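Local coordinates for protein ADP-ribosylation factor guanine nucleotide-exchange factor SEC7 (Saccharomyces cerevisiae, PDB 4OIY) that activates the small GTPase ARF1 at the trans-Golgi network by promoting guanine nucleotide exchange through its Sec7 domain, supporting vesicle budding and Golgi traffic, at residues A[39-44]-A[70-75]; A[47-52]-A[75-80]; A[97-102]-A[109-114]. All coordinates share one frame; numbering follows the deposited sequence.

Interaction 1 of 3, residues A[39-44]-A[70-75]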
ATOM      1  N   ASP A  39      14.555 -16.683   3.581  1.00 22.73           N
ATOM      2  CA  ASP A  39      14.546 -15.315   3.058  1.00 21.82           C
ATOM      3  C   ASP A  39      13.872 -15.191   1.683  1.00 19.99           C
ATOM      4  O   ASP A  39      14.165 -14.267   0.933  1.00 20.50           O
ATOM      5  CB  ASP A  39      15.969 -14.737   3.029  1.00 22.58           C
ATOM      6  CG  ASP A  39      16.880 -15.437   2.025  1.00 23.27           C
ATOM      7  OD1 ASP A  39      16.533 -16.536   1.539  1.00 24.65           O
ATOM      8  OD2 ASP A  39      17.954 -14.877   1.732  1.00 25.23           O
ATOM      9  N   SER A  40      12.963 -16.107   1.358  1.00 19.03           N
ATOM     10  CA  SER A  40      12.214 -16.009   0.109  1.00 18.22           C
ATOM     11  C   SER A  40      11.254 -14.822   0.189  1.00 17.41           C
ATOM     12  O   SER A  40      10.818 -14.461   1.283  1.00 17.08           O
ATOM     13  CB  SER A  40      11.428 -17.289  -0.169  1.00 18.51           C
ATOM     14  OG  SER A  40      10.332 -17.425   0.717  1.00 18.96           O
ATOM     15  N   PRO A  41      10.928 -14.211  -0.962  1.00 16.83           N
ATOM     16  CA  PRO A  41      10.024 -13.058  -0.943  1.00 16.12           C
ATOM     17  C   PRO A  41       8.704 -13.346  -0.243  1.00 15.53           C
ATOM     18  O   PRO A  41       8.235 -12.527   0.546  1.00 14.36           O
ATOM     19  CB  PRO A  41       9.785 -12.742  -2.425  1.00 16.59           C
ATOM     20  CG  PRO A  41      10.833 -13.471  -3.190  1.00 17.01           C
ATOM     21  CD  PRO A  41      11.537 -14.438  -2.284  1.00 16.83           C
ATOM     22  N   ILE A  42       8.111 -14.504  -0.514  1.00 14.90           N
ATOM     23  CA  ILE A  42       6.824 -14.847   0.079  1.00 15.37           C
ATOM     24  C   ILE A  42       6.916 -15.012   1.604  1.00 14.86           C
ATOM     25  O   ILE A  42       6.045 -14.525   2.328  1.00 14.46           O
ATOM     26  CB  ILE A  42       6.193 -16.088  -0.597  1.00 15.71           C
ATOM     27  CG1 ILE A  42       5.821 -15.743  -2.042  1.00 16.13           C
ATOM     28  CG2 ILE A  42       4.956 -16.547   0.166  1.00 15.96           C
ATOM     29  CD1 ILE A  42       5.588 -16.935  -2.949  1.00 16.15           C
ATOM     30  N   SER A  43       7.969 -15.667   2.092  1.00 14.49           N
ATOM     31  CA  SER A  43       8.142 -15.836   3.532  1.00 14.33           C
ATOM     32  C   SER A  43       8.258 -14.490   4.231  1.00 12.84           C
ATOM     33  O   SER A  43       7.597 -14.258   5.240  1.00 13.07           O
ATOM     34  CB  SER A  43       9.363 -16.689   3.849  1.00 15.02           C
ATOM     35  OG  SER A  43       9.163 -18.010   3.381  1.00 16.33           O
ATOM     36  N   ILE A  44       9.073 -13.607   3.667  1.00 12.22           N
ATOM     37  CA  ILE A  44       9.272 -12.288   4.258  1.00 11.45           C
ATOM     38  C   ILE A  44       7.991 -11.448   4.184  1.00 11.21           C
ATOM     39  O   ILE A  44       7.601 -10.832   5.173  1.00 11.00           O
ATOM     40  CB  ILE A  44      10.441 -11.526   3.603  1.00 11.31           C
ATOM     41  CG1 ILE A  44      11.775 -12.262   3.833  1.00 11.53           C
ATOM     42  CG2 ILE A  44      10.533 -10.121   4.183  1.00 11.46           C
ATOM     43  CD1 ILE A  44      12.927 -11.697   3.033  1.00 11.57           C
ATOM     44  N   ASN A  70      14.289  -6.471  -2.942  1.00 14.53           N
ATOM     45  CA  ASN A  70      13.253  -5.758  -2.200  1.00 13.75           C
ATOM     46  C   ASN A  70      12.018  -5.580  -3.072  1.00 12.99           C
ATOM     47  O   ASN A  70      10.890  -5.664  -2.590  1.00 12.15           O
ATOM     48  CB  ASN A  70      13.753  -4.403  -1.722  1.00 14.05           C
ATOM     49  CG  ASN A  70      14.820  -4.524  -0.655  1.00 14.48           C
ATOM     50  OD1 ASN A  70      14.592  -4.185   0.513  1.00 15.54           O
ATOM     51  ND2 ASN A  70      15.985  -5.011  -1.038  1.00 14.53           N
ATOM     52  N   ILE A  71      12.238  -5.343  -4.363  1.00 12.50           N
ATOM     53  CA  ILE A  71      11.124  -5.243  -5.306  1.00 12.00           C
ATOM     54  C   ILE A  71      10.341  -6.560  -5.318  1.00 11.96           C
ATOM     55  O   ILE A  71       9.113  -6.556  -5.311  1.00 11.50           O
ATOM     56  CB  ILE A  71      11.602  -4.834  -6.727  1.00 11.91           C
ATOM     57  CG1 ILE A  71      12.119  -3.388  -6.712  1.00 11.92           C
ATOM     58  CG2 ILE A  71      10.468  -4.973  -7.740  1.00 11.81           C
ATOM     59  CD1 ILE A  71      12.818  -2.955  -7.981  1.00 12.04           C
ATOM     60  N   ALA A  72      11.053  -7.680  -5.320  1.00 11.95           N
ATOM     61  CA  ALA A  72      10.425  -9.002  -5.296  1.00 11.92           C
ATOM     62  C   ALA A  72       9.600  -9.217  -4.022  1.00 11.56           C
ATOM     63  O   ALA A  72       8.487  -9.750  -4.085  1.00 11.79           O
ATOM     64  CB  ALA A  72      11.478 -10.088  -5.459  1.00 12.17           C
ATOM     65  N   ILE A  73      10.132  -8.778  -2.884  1.00 11.11           N
ATOM     66  CA  ILE A  73       9.414  -8.863  -1.610  1.00 10.52           C
ATOM     67  C   ILE A  73       8.158  -7.998  -1.671  1.00 10.34           C
ATOM     68  O   ILE A  73       7.097  -8.408  -1.203  1.00 10.27           O
ATOM     69  CB  ILE A  73      10.302  -8.432  -0.409  1.00 10.73           C
ATOM     70  CG1 ILE A  73      11.455  -9.424  -0.215  1.00 10.83           C
ATOM     71  CG2 ILE A  73       9.484  -8.340   0.881  1.00 10.67           C
ATOM     72  CD1 ILE A  73      12.611  -8.876   0.598  1.00 10.99           C
ATOM     73  N   MET A  74       8.280  -6.795  -2.223  1.00  9.97           N
ATOM     74  CA  MET A  74       7.127  -5.910  -2.349  1.00 10.08           C
ATOM     75  C   MET A  74       6.058  -6.532  -3.243  1.00 10.10           C
ATOM     76  O   MET A  74       4.880  -6.439  -2.944  1.00  9.66           O
ATOM     77  CB  MET A  74       7.552  -4.540  -2.879  1.00 10.32           C
ATOM     78  CG  MET A  74       6.434  -3.510  -2.907  1.00 10.52           C
ATOM     79  SD  MET A  74       5.517  -3.508  -4.457  1.00 10.92           S
ATOM     80  CE  MET A  74       6.667  -2.540  -5.424  1.00 10.86           C
ATOM     81  N   HIS A  75       6.466  -7.164  -4.342  1.00 10.68           N
ATOM     82  CA  HIS A  75       5.489  -7.817  -5.205  1.00 11.28           C
ATOM     83  C   HIS A  75       4.758  -8.936  -4.460  1.00 10.92           C
ATOM     84  O   HIS A  75       3.526  -9.062  -4.559  1.00 10.98           O
ATOM     85  CB  HIS A  75       6.147  -8.312  -6.482  1.00 12.25           C
ATOM     86  CG  HIS A  75       6.543  -7.204  -7.410  1.00 13.39           C
ATOM     87  ND1 HIS A  75       7.365  -7.399  -8.499  1.00 14.81           N
ATOM     88  CD2 HIS A  75       6.236  -5.886  -7.402  1.00 13.98           C
ATOM     89  CE1 HIS A  75       7.535  -6.250  -9.130  1.00 14.68           C
ATOM     90  NE2 HIS A  75       6.855  -5.317  -8.487  1.00 14.54           N
TER

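Interaction 2 of 3, residues A[47-52]-A[75-80]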
ATOM      1  N   TRP A  47       5.488 -12.548   6.806  1.00 12.15           N
ATOM      2  CA  TRP A  47       5.910 -12.100   8.136  1.00 12.15           C
ATOM      3  C   TRP A  47       5.608 -10.608   8.358  1.00 12.03           C
ATOM      4  O   TRP A  47       5.123 -10.217   9.423  1.00 12.15           O
ATOM      5  CB  TRP A  47       7.395 -12.405   8.376  1.00 12.25           C
ATOM      6  CG  TRP A  47       7.839 -12.104   9.791  1.00 12.34           C
ATOM      7  CD1 TRP A  47       7.711 -12.913  10.890  1.00 12.40           C
ATOM      8  CD2 TRP A  47       8.470 -10.906  10.252  1.00 11.91           C
ATOM      9  NE1 TRP A  47       8.231 -12.291  12.001  1.00 12.51           N
ATOM     10  CE2 TRP A  47       8.690 -11.051  11.641  1.00 12.28           C
ATOM     11  CE3 TRP A  47       8.865  -9.718   9.626  1.00 11.85           C
ATOM     12  CZ2 TRP A  47       9.296 -10.058  12.408  1.00 11.89           C
ATOM     13  CZ3 TRP A  47       9.472  -8.733  10.397  1.00 11.61           C
ATOM     14  CH2 TRP A  47       9.677  -8.908  11.766  1.00 11.86           C
ATOM     15  N   LEU A  48       5.864  -9.780   7.350  1.00 11.93           N
ATOM     16  CA  LEU A  48       5.530  -8.354   7.439  1.00 12.59           C
ATOM     17  C   LEU A  48       4.045  -8.141   7.738  1.00 13.51           C
ATOM     18  O   LEU A  48       3.691  -7.312   8.583  1.00 13.85           O
ATOM     19  CB  LEU A  48       5.929  -7.617   6.150  1.00 12.23           C
ATOM     20  CG  LEU A  48       7.431  -7.564   5.830  1.00 11.99           C
ATOM     21  CD1 LEU A  48       7.689  -6.893   4.490  1.00 11.85           C
ATOM     22  CD2 LEU A  48       8.215  -6.875   6.934  1.00 12.12           C
ATOM     23  N   LEU A  49       3.181  -8.906   7.074  1.00 14.22           N
ATOM     24  CA  LEU A  49       1.730  -8.728   7.212  1.00 15.29           C
ATOM     25  C   LEU A  49       1.131  -9.367   8.462  1.00 16.79           C
ATOM     26  O   LEU A  49       0.106  -8.902   8.972  1.00 17.49           O
ATOM     27  CB  LEU A  49       1.017  -9.264   5.971  1.00 15.16           C
ATOM     28  CG  LEU A  49       1.174  -8.360   4.745  1.00 14.96           C
ATOM     29  CD1 LEU A  49       0.811  -9.098   3.466  1.00 15.19           C
ATOM     30  CD2 LEU A  49       0.330  -7.098   4.886  1.00 14.99           C
ATOM     31  N   GLU A  50       1.768 -10.421   8.959  1.00 18.16           N
ATOM     32  CA  GLU A  50       1.242 -11.179  10.100  1.00 19.54           C
ATOM     33  C   GLU A  50       1.693 -10.598  11.446  1.00 18.77           C
ATOM     34  O   GLU A  50       1.029 -10.790  12.469  1.00 19.82           O
ATOM     35  CB  GLU A  50       1.678 -12.649   9.997  1.00 21.59           C
ATOM     36  CG  GLU A  50       0.768 -13.572   9.188  1.00 24.03           C
ATOM     37  CD  GLU A  50       0.345 -13.029   7.830  1.00 25.29           C
ATOM     38  OE1 GLU A  50       0.856 -13.531   6.806  1.00 27.59           O
ATOM     39  OE2 GLU A  50      -0.522 -12.125   7.776  1.00 28.05           O
ATOM     40  N   THR A  51       2.808  -9.876  11.445  1.00 16.67           N
ATOM     41  CA  THR A  51       3.471  -9.482  12.688  1.00 15.89           C
ATOM     42  C   THR A  51       3.051  -8.096  13.161  1.00 15.92           C
ATOM     43  O   THR A  51       3.227  -7.118  12.446  1.00 15.47           O
ATOM     44  CB  THR A  51       5.002  -9.498  12.507  1.00 15.50           C
ATOM     45  OG1 THR A  51       5.421 -10.779  12.025  1.00 14.86           O
ATOM     46  CG2 THR A  51       5.719  -9.191  13.820  1.00 15.09           C
ATOM     47  N   GLU A  52       2.529  -8.010  14.384  1.00 16.20           N
ATOM     48  CA  GLU A  52       2.131  -6.736  14.968  1.00 16.41           C
ATOM     49  C   GLU A  52       3.351  -6.018  15.514  1.00 15.08           C
ATOM     50  O   GLU A  52       4.291  -6.657  15.951  1.00 14.87           O
ATOM     51  CB  GLU A  52       1.110  -6.948  16.091  1.00 18.55           C
ATOM     52  CG  GLU A  52      -0.228  -7.453  15.579  1.00 20.55           C
ATOM     53  CD  GLU A  52      -1.272  -7.644  16.666  1.00 22.65           C
ATOM     54  OE1 GLU A  52      -2.392  -8.072  16.309  1.00 25.39           O
ATOM     55  OE2 GLU A  52      -0.993  -7.373  17.859  1.00 24.06           O
ATOM     56  N   HIS A  75       6.466  -7.164  -4.342  1.00 10.68           N
ATOM     57  CA  HIS A  75       5.489  -7.817  -5.205  1.00 11.28           C
ATOM     58  C   HIS A  75       4.758  -8.936  -4.460  1.00 10.92           C
ATOM     59  O   HIS A  75       3.526  -9.062  -4.559  1.00 10.98           O
ATOM     60  CB  HIS A  75       6.147  -8.312  -6.482  1.00 12.25           C
ATOM     61  CG  HIS A  75       6.543  -7.204  -7.410  1.00 13.39           C
ATOM     62  ND1 HIS A  75       7.365  -7.399  -8.499  1.00 14.81           N
ATOM     63  CD2 HIS A  75       6.236  -5.886  -7.402  1.00 13.98           C
ATOM     64  CE1 HIS A  75       7.535  -6.250  -9.130  1.00 14.68           C
ATOM     65  NE2 HIS A  75       6.855  -5.317  -8.487  1.00 14.54           N
ATOM     66  N   ALA A  76       5.510  -9.716  -3.688  1.00 10.74           N
ATOM     67  CA  ALA A  76       4.911 -10.767  -2.855  1.00 10.44           C
ATOM     68  C   ALA A  76       3.968 -10.178  -1.805  1.00 10.46           C
ATOM     69  O   ALA A  76       2.935 -10.747  -1.506  1.00 10.69           O
ATOM     70  CB  ALA A  76       5.986 -11.595  -2.172  1.00 10.48           C
ATOM     71  N   PHE A  77       4.337  -9.038  -1.247  1.00 10.12           N
ATOM     72  CA  PHE A  77       3.522  -8.361  -0.238  1.00  9.87           C
ATOM     73  C   PHE A  77       2.154  -8.010  -0.833  1.00 10.10           C
ATOM     74  O   PHE A  77       1.120  -8.335  -0.253  1.00 10.33           O
ATOM     75  CB  PHE A  77       4.299  -7.122   0.230  1.00  9.67           C
ATOM     76  CG  PHE A  77       3.623  -6.289   1.284  1.00  9.61           C
ATOM     77  CD1 PHE A  77       3.822  -6.560   2.631  1.00  9.77           C
ATOM     78  CD2 PHE A  77       2.870  -5.180   0.928  1.00  9.65           C
ATOM     79  CE1 PHE A  77       3.247  -5.765   3.604  1.00  9.79           C
ATOM     80  CE2 PHE A  77       2.277  -4.388   1.898  1.00  9.67           C
ATOM     81  CZ  PHE A  77       2.481  -4.677   3.237  1.00  9.65           C
ATOM     82  N   VAL A  78       2.158  -7.377  -2.004  1.00 10.25           N
ATOM     83  CA  VAL A  78       0.907  -7.034  -2.691  1.00 10.44           C
ATOM     84  C   VAL A  78       0.126  -8.306  -3.033  1.00 11.40           C
ATOM     85  O   VAL A  78      -1.091  -8.325  -2.916  1.00 11.16           O
ATOM     86  CB  VAL A  78       1.132  -6.181  -3.962  1.00 10.31           C
ATOM     87  CG1 VAL A  78      -0.201  -5.774  -4.576  1.00 10.36           C
ATOM     88  CG2 VAL A  78       1.947  -4.935  -3.636  1.00 10.23           C
ATOM     89  N   ASP A  79       0.833  -9.364  -3.419  1.00 12.67           N
ATOM     90  CA  ASP A  79       0.183 -10.631  -3.787  1.00 14.13           C
ATOM     91  C   ASP A  79      -0.581 -11.285  -2.639  1.00 14.02           C
ATOM     92  O   ASP A  79      -1.455 -12.115  -2.893  1.00 14.82           O
ATOM     93  CB  ASP A  79       1.198 -11.650  -4.322  1.00 15.60           C
ATOM     94  CG  ASP A  79       1.610 -11.389  -5.752  1.00 17.01           C
ATOM     95  OD1 ASP A  79       0.986 -10.557  -6.446  1.00 18.34           O
ATOM     96  OD2 ASP A  79       2.578 -12.057  -6.194  1.00 19.33           O
ATOM     97  N   GLU A  80      -0.244 -10.945  -1.395  1.00 13.67           N
ATOM     98  CA  GLU A  80      -0.944 -11.485  -0.221  1.00 13.89           C
ATOM     99  C   GLU A  80      -2.321 -10.865   0.011  1.00 13.69           C
ATOM    100  O   GLU A  80      -3.133 -11.419   0.748  1.00 14.11           O
ATOM    101  CB  GLU A  80      -0.083 -11.323   1.032  1.00 14.68           C
ATOM    102  CG  GLU A  80       1.162 -12.185   1.004  1.00 15.40           C
ATOM    103  CD  GLU A  80       0.823 -13.661   1.025  1.00 16.47           C
ATOM    104  OE1 GLU A  80       0.074 -14.078   1.929  1.00 17.72           O
ATOM    105  OE2 GLU A  80       1.296 -14.393   0.134  1.00 17.83           O
TER
HETATM  106  O   HOH W   1      -0.245 -12.672   4.488  1.00 30.04           O

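Interaction 3 of 3, residues A[97-102]-A[109-114]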
ATOM      1  N   GLN A  97      -3.080   1.474   4.269  1.00 12.24           N
ATOM      2  CA  GLN A  97      -3.065   1.521   5.730  1.00 12.78           C
ATOM      3  C   GLN A  97      -2.143   0.437   6.318  1.00 12.40           C
ATOM      4  O   GLN A  97      -2.016   0.319   7.551  1.00 13.20           O
ATOM      5  CB  GLN A  97      -4.496   1.394   6.275  1.00 13.58           C
ATOM      6  CG  GLN A  97      -5.342   2.629   5.991  1.00 14.68           C
ATOM      7  CD  GLN A  97      -6.746   2.556   6.576  1.00 15.47           C
ATOM      8  OE1 GLN A  97      -7.230   1.484   6.943  1.00 16.58           O
ATOM      9  NE2 GLN A  97      -7.408   3.707   6.656  1.00 16.30           N
ATOM     10  N   SER A  98      -1.493  -0.348   5.451  1.00 11.94           N
ATOM     11  CA  SER A  98      -0.580  -1.418   5.893  1.00 11.78           C
ATOM     12  C   SER A  98       0.916  -1.055   5.885  1.00 11.57           C
ATOM     13  O   SER A  98       1.741  -1.831   6.373  1.00 11.99           O
ATOM     14  CB  SER A  98      -0.795  -2.682   5.054  1.00 12.05           C
ATOM     15  OG  SER A  98      -0.271  -2.556   3.742  1.00 12.76           O
ATOM     16  N   PHE A  99       1.267   0.088   5.304  1.00 11.00           N
ATOM     17  CA  PHE A  99       2.645   0.580   5.263  1.00 10.84           C
ATOM     18  C   PHE A  99       2.610   2.068   4.905  1.00 10.78           C
ATOM     19  O   PHE A  99       1.592   2.577   4.443  1.00 11.05           O
ATOM     20  CB  PHE A  99       3.466  -0.186   4.220  1.00 10.77           C
ATOM     21  CG  PHE A  99       3.055   0.113   2.807  1.00 10.63           C
ATOM     22  CD1 PHE A  99       1.939  -0.481   2.252  1.00 10.49           C
ATOM     23  CD2 PHE A  99       3.772   1.009   2.041  1.00 10.73           C
ATOM     24  CE1 PHE A  99       1.548  -0.189   0.951  1.00 10.64           C
ATOM     25  CE2 PHE A  99       3.396   1.305   0.743  1.00 10.60           C
ATOM     26  CZ  PHE A  99       2.283   0.705   0.190  1.00 10.59           C
ATOM     27  N   ARG A 100       3.719   2.767   5.129  1.00 10.56           N
ATOM     28  CA  ARG A 100       3.853   4.152   4.677  1.00 11.04           C
ATOM     29  C   ARG A 100       4.568   4.223   3.339  1.00 11.42           C
ATOM     30  O   ARG A 100       5.684   3.729   3.200  1.00 11.23           O
ATOM     31  CB  ARG A 100       4.642   4.973   5.693  1.00 11.15           C
ATOM     32  CG  ARG A 100       4.674   6.459   5.373  1.00 11.36           C
ATOM     33  CD  ARG A 100       5.471   7.251   6.391  1.00 11.46           C
ATOM     34  NE  ARG A 100       6.906   7.239   6.123  1.00 10.93           N
ATOM     35  CZ  ARG A 100       7.808   7.964   6.783  1.00 11.33           C
ATOM     36  NH1 ARG A 100       7.440   8.759   7.780  1.00 11.78           N
ATOM     37  NH2 ARG A 100       9.086   7.882   6.449  1.00 11.38           N
ATOM     38  N   LEU A 101       3.924   4.841   2.347  1.00 12.35           N
ATOM     39  CA  LEU A 101       4.562   5.057   1.058  1.00 13.17           C
ATOM     40  C   LEU A 101       5.844   5.860   1.245  1.00 13.79           C
ATOM     41  O   LEU A 101       5.841   6.830   2.006  1.00 13.54           O
ATOM     42  CB  LEU A 101       3.638   5.809   0.089  1.00 13.59           C
ATOM     43  CG  LEU A 101       2.567   4.987  -0.636  1.00 13.73           C
ATOM     44  CD1 LEU A 101       1.568   5.923  -1.282  1.00 13.99           C
ATOM     45  CD2 LEU A 101       3.167   4.061  -1.678  1.00 13.80           C
ATOM     46  N   PRO A 102       6.935   5.446   0.568  1.00 14.83           N
ATOM     47  CA  PRO A 102       8.164   6.244   0.547  1.00 15.36           C
ATOM     48  C   PRO A 102       7.967   7.576  -0.150  1.00 15.44           C
ATOM     49  O   PRO A 102       6.896   7.853  -0.712  1.00 15.98           O
ATOM     50  CB  PRO A 102       9.133   5.399  -0.276  1.00 15.59           C
ATOM     51  CG  PRO A 102       8.608   4.015  -0.213  1.00 15.92           C
ATOM     52  CD  PRO A 102       7.120   4.146  -0.099  1.00 15.40           C
ATOM     53  N   ASP A 109       5.552   4.782  -7.650  1.00  9.54           N
ATOM     54  CA  ASP A 109       5.031   4.229  -8.892  1.00  9.87           C
ATOM     55  C   ASP A 109       5.112   2.696  -8.915  1.00  9.55           C
ATOM     56  O   ASP A 109       4.218   2.036  -9.442  1.00  9.58           O
ATOM     57  CB  ASP A 109       5.763   4.818 -10.106  1.00 10.24           C
ATOM     58  CG  ASP A 109       5.481   6.317 -10.326  1.00 11.13           C
ATOM     59  OD1 ASP A 109       4.532   6.884  -9.748  1.00 11.49           O
ATOM     60  OD2 ASP A 109       6.255   6.949 -11.088  1.00 12.69           O
ATOM     61  N   ARG A 110       6.187   2.137  -8.366  1.00  9.67           N
ATOM     62  CA  ARG A 110       6.323   0.675  -8.267  1.00  9.98           C
ATOM     63  C   ARG A 110       5.192   0.064  -7.433  1.00  9.51           C
ATOM     64  O   ARG A 110       4.565  -0.922  -7.852  1.00  9.20           O
ATOM     65  CB  ARG A 110       7.687   0.287  -7.683  1.00 10.76           C
ATOM     66  CG  ARG A 110       8.876   0.604  -8.580  1.00 11.79           C
ATOM     67  CD  ARG A 110      10.080  -0.259  -8.215  1.00 12.54           C
ATOM     68  NE  ARG A 110      10.745   0.122  -6.971  1.00 13.46           N
ATOM     69  CZ  ARG A 110      11.652   1.093  -6.871  1.00 14.16           C
ATOM     70  NH1 ARG A 110      12.204   1.360  -5.701  1.00 14.88           N
ATOM     71  NH2 ARG A 110      12.003   1.810  -7.937  1.00 14.68           N
ATOM     72  N   PHE A 111       4.933   0.637  -6.258  1.00  9.34           N
ATOM     73  CA  PHE A 111       3.827   0.178  -5.408  1.00  9.21           C
ATOM     74  C   PHE A 111       2.490   0.269  -6.135  1.00  8.89           C
ATOM     75  O   PHE A 111       1.696  -0.682  -6.119  1.00  8.92           O
ATOM     76  CB  PHE A 111       3.719   1.008  -4.131  1.00  9.23           C
ATOM     77  CG  PHE A 111       4.776   0.718  -3.110  1.00  9.61           C
ATOM     78  CD1 PHE A 111       4.610  -0.305  -2.195  1.00  9.77           C
ATOM     79  CD2 PHE A 111       5.917   1.496  -3.041  1.00 10.09           C
ATOM     80  CE1 PHE A 111       5.566  -0.554  -1.236  1.00  9.93           C
ATOM     81  CE2 PHE A 111       6.881   1.254  -2.076  1.00 10.18           C
ATOM     82  CZ  PHE A 111       6.707   0.219  -1.181  1.00 10.15           C
ATOM     83  N   MET A 112       2.221   1.419  -6.749  1.00  8.82           N
ATOM     84  CA  MET A 112       0.896   1.681  -7.280  1.00  9.14           C
ATOM     85  C   MET A 112       0.642   0.895  -8.551  1.00  9.17           C
ATOM     86  O   MET A 112      -0.497   0.499  -8.803  1.00  8.64           O
ATOM     87  CB  MET A 112       0.669   3.186  -7.456  1.00  9.86           C
ATOM     88  CG  MET A 112       0.868   3.965  -6.145  1.00 10.26           C
ATOM     89  SD  MET A 112       0.101   3.220  -4.678  1.00 11.77           S
ATOM     90  CE  MET A 112      -1.572   3.277  -5.259  1.00 11.48           C
ATOM     91  N   LEU A 113       1.690   0.634  -9.337  1.00  9.17           N
ATOM     92  CA  LEU A 113       1.524  -0.219 -10.520  1.00  9.76           C
ATOM     93  C   LEU A 113       1.218  -1.657 -10.121  1.00  9.35           C
ATOM     94  O   LEU A 113       0.338  -2.287 -10.714  1.00  9.17           O
ATOM     95  CB  LEU A 113       2.730  -0.161 -11.462  1.00 10.50           C
ATOM     96  CG  LEU A 113       2.597  -1.032 -12.720  1.00 11.44           C
ATOM     97  CD1 LEU A 113       1.382  -0.653 -13.556  1.00 11.83           C
ATOM     98  CD2 LEU A 113       3.883  -0.942 -13.530  1.00 11.83           C
ATOM     99  N   LYS A 114       1.920  -2.173  -9.115  1.00  9.13           N
ATOM    100  CA  LYS A 114       1.661  -3.532  -8.648  1.00  9.13           C
ATOM    101  C   LYS A 114       0.277  -3.638  -8.011  1.00  8.55           C
ATOM    102  O   LYS A 114      -0.436  -4.616  -8.235  1.00  8.17           O
ATOM    103  CB  LYS A 114       2.730  -3.983  -7.661  1.00  9.99           C
ATOM    104  CG  LYS A 114       2.552  -5.401  -7.151  1.00 11.00           C
ATOM    105  CD  LYS A 114       2.654  -6.467  -8.234  1.00 12.12           C
ATOM    106  CE  LYS A 114       2.442  -7.844  -7.620  1.00 13.30           C
ATOM    107  NZ  LYS A 114       2.348  -8.943  -8.614  1.00 14.31           N
TER

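Interaction 1 of 3, residues A[39-44]-A[70-75]
I73 and I44 interlock where helix 41-50 starts beside helix 68-79. The two side chains cross at an angle, I44 CD1 lying 3.7 Å from I73 CD1, and the CG2 branches touch as well, at 3.9 Å between I44 CG2 and I73 CG2. Both place CG1 anti to the carbonyl carbon (chi1 -63° in I44, -66° in I73), which leaves CG2 anti to the backbone N and spreads the two branches so that each reaches its counterpart. A beta-branched residue with two apolar arms suits this buried half, because each arm finds its own mate.

The other half is looser and partly open to solvent. P41 meets the helix through its CG, 4.1 Å from A72 CB, and its CB, 3.7 Å from the carbonyl oxygen A72 O. The backbones can draw close, with 4.3 Å between P41 CA and I73 CA, since a small alanine and a compact proline ring leave little in the way. Proline also fits the first turn of a helix, where its missing N-H costs no helical bond. Just before it, S40 serves as N-cap: its OG accepts from S43 N at 3.3 Å, and D38 binds the hydroxyls of both S40 and S43.

From helix 56-64, Y62 touches both isoleucines and L63 touches I73; helix 23-32 reaches I44 through I27, and helix 105-122 packs against M74 of helix 68-79.

Interaction 2 of 3, residues A[47-52]-A[75-80]
L49 and F77 are brought together by different first torsions. F77 CG stands anti to the backbone N (chi1 -180°), swinging the ring out from helix 68-79 toward helix 41-50, whereas L49 CG is anti to its carbonyl carbon (chi1 -74°) and presents its branch point to that ring. L49 CG and L49 CD2 each lie 3.5 Å from F77 CE1, the leucine crossing the phenylalanine at a slant. L48 comes in at the ring edge, near its plane, with L48 CB 4.1 Å from F77 CE1. The other methyl of L49 turns to E80, L49 CD1 sitting 3.4 Å from E80 CB.

This is plain helix-helix packing within the all-helical Sec7 domain: side chains bridge helices 41-50 and 68-79, whose nearest CA atoms here, those of L49 and F77, stand 7.7 Å apart. Branched L49 suits the place because its two methyls serve two neighbours at once. Trimming L49 to an alanine is likely to leave the F77 ring without its closest partner on helix 41-50 and E80 CB less covered.

On the polar side, a water donates to E50 OE1 at 2.7 Å and to E80 OE1 at 2.9 Å, linking two carboxylates of like charge; K46 forms a salt bridge with E80 OE1. T51, the first residue past the helical conformation, turns OG1 back to donate to W47 O, 2.7 Å away.

Interaction 3 of 3, residues A[97-102]-A[109-114]
A buried, wholly apolar contact joins the loop that follows helix 88-96 to helix 105-122, close to the centre of the chain. Its heart is an offset pair of phenylalanines, F99 and F111, with planes at 19° and centroids 4.8 Å apart, slid so far that the rings barely overlap. F99 CE2 lies over one face of F111, near the rim, 3.5 Å from F111 CE1. With chi1 at 69°, F99 CG sits between the backbone N and the carbonyl carbon; this crowded position turns the ring from the extended loop toward the helix.

P102 points head-on against the F111 side chain, its CD 3.5 Å from F111 CE2. L101 adds a methyl, CD2, 4.0 Å from F111 CB, and the same methyl approaches the sulfur of M112, 4.4 Å from L101 CD2 to M112 SD. Flat rings, a rigid proline and a flexible thioether suit a contact whose side chains need no polar partners.

F95 meets F99 edge to face, while M74 of helix 68-79 and L63 of helix 56-64 touch F111. Such a loop, folded back with its apolar side chains on the helix that it precedes, builds part of the hydrophobic core of the all-helical Sec7 domain.

Overall arrangement
Interactions 1 and 2 lie on the same pair of helices, 41-50 and 68-79, with centres about 9 Å apart; the first is at the start of helix 41-50, the second at its end. Their segments alternate along the chain, the two helices are closer at interaction 1 than at interaction 2, and H75 belongs to both. Interaction 3 follows later in sequence, its centre about 14 Å from interaction 1 and 12 Å from interaction 2. Helix 68-79 takes part in the first two and touches the third: M74 packs on F111, F77 on S98, and D79 forms a salt bridge with K114. Together they bring helices 41-50, 68-79 and 105-122, not neighbours in sequence, together in the Sec7 domain, the exchange module for ARF1.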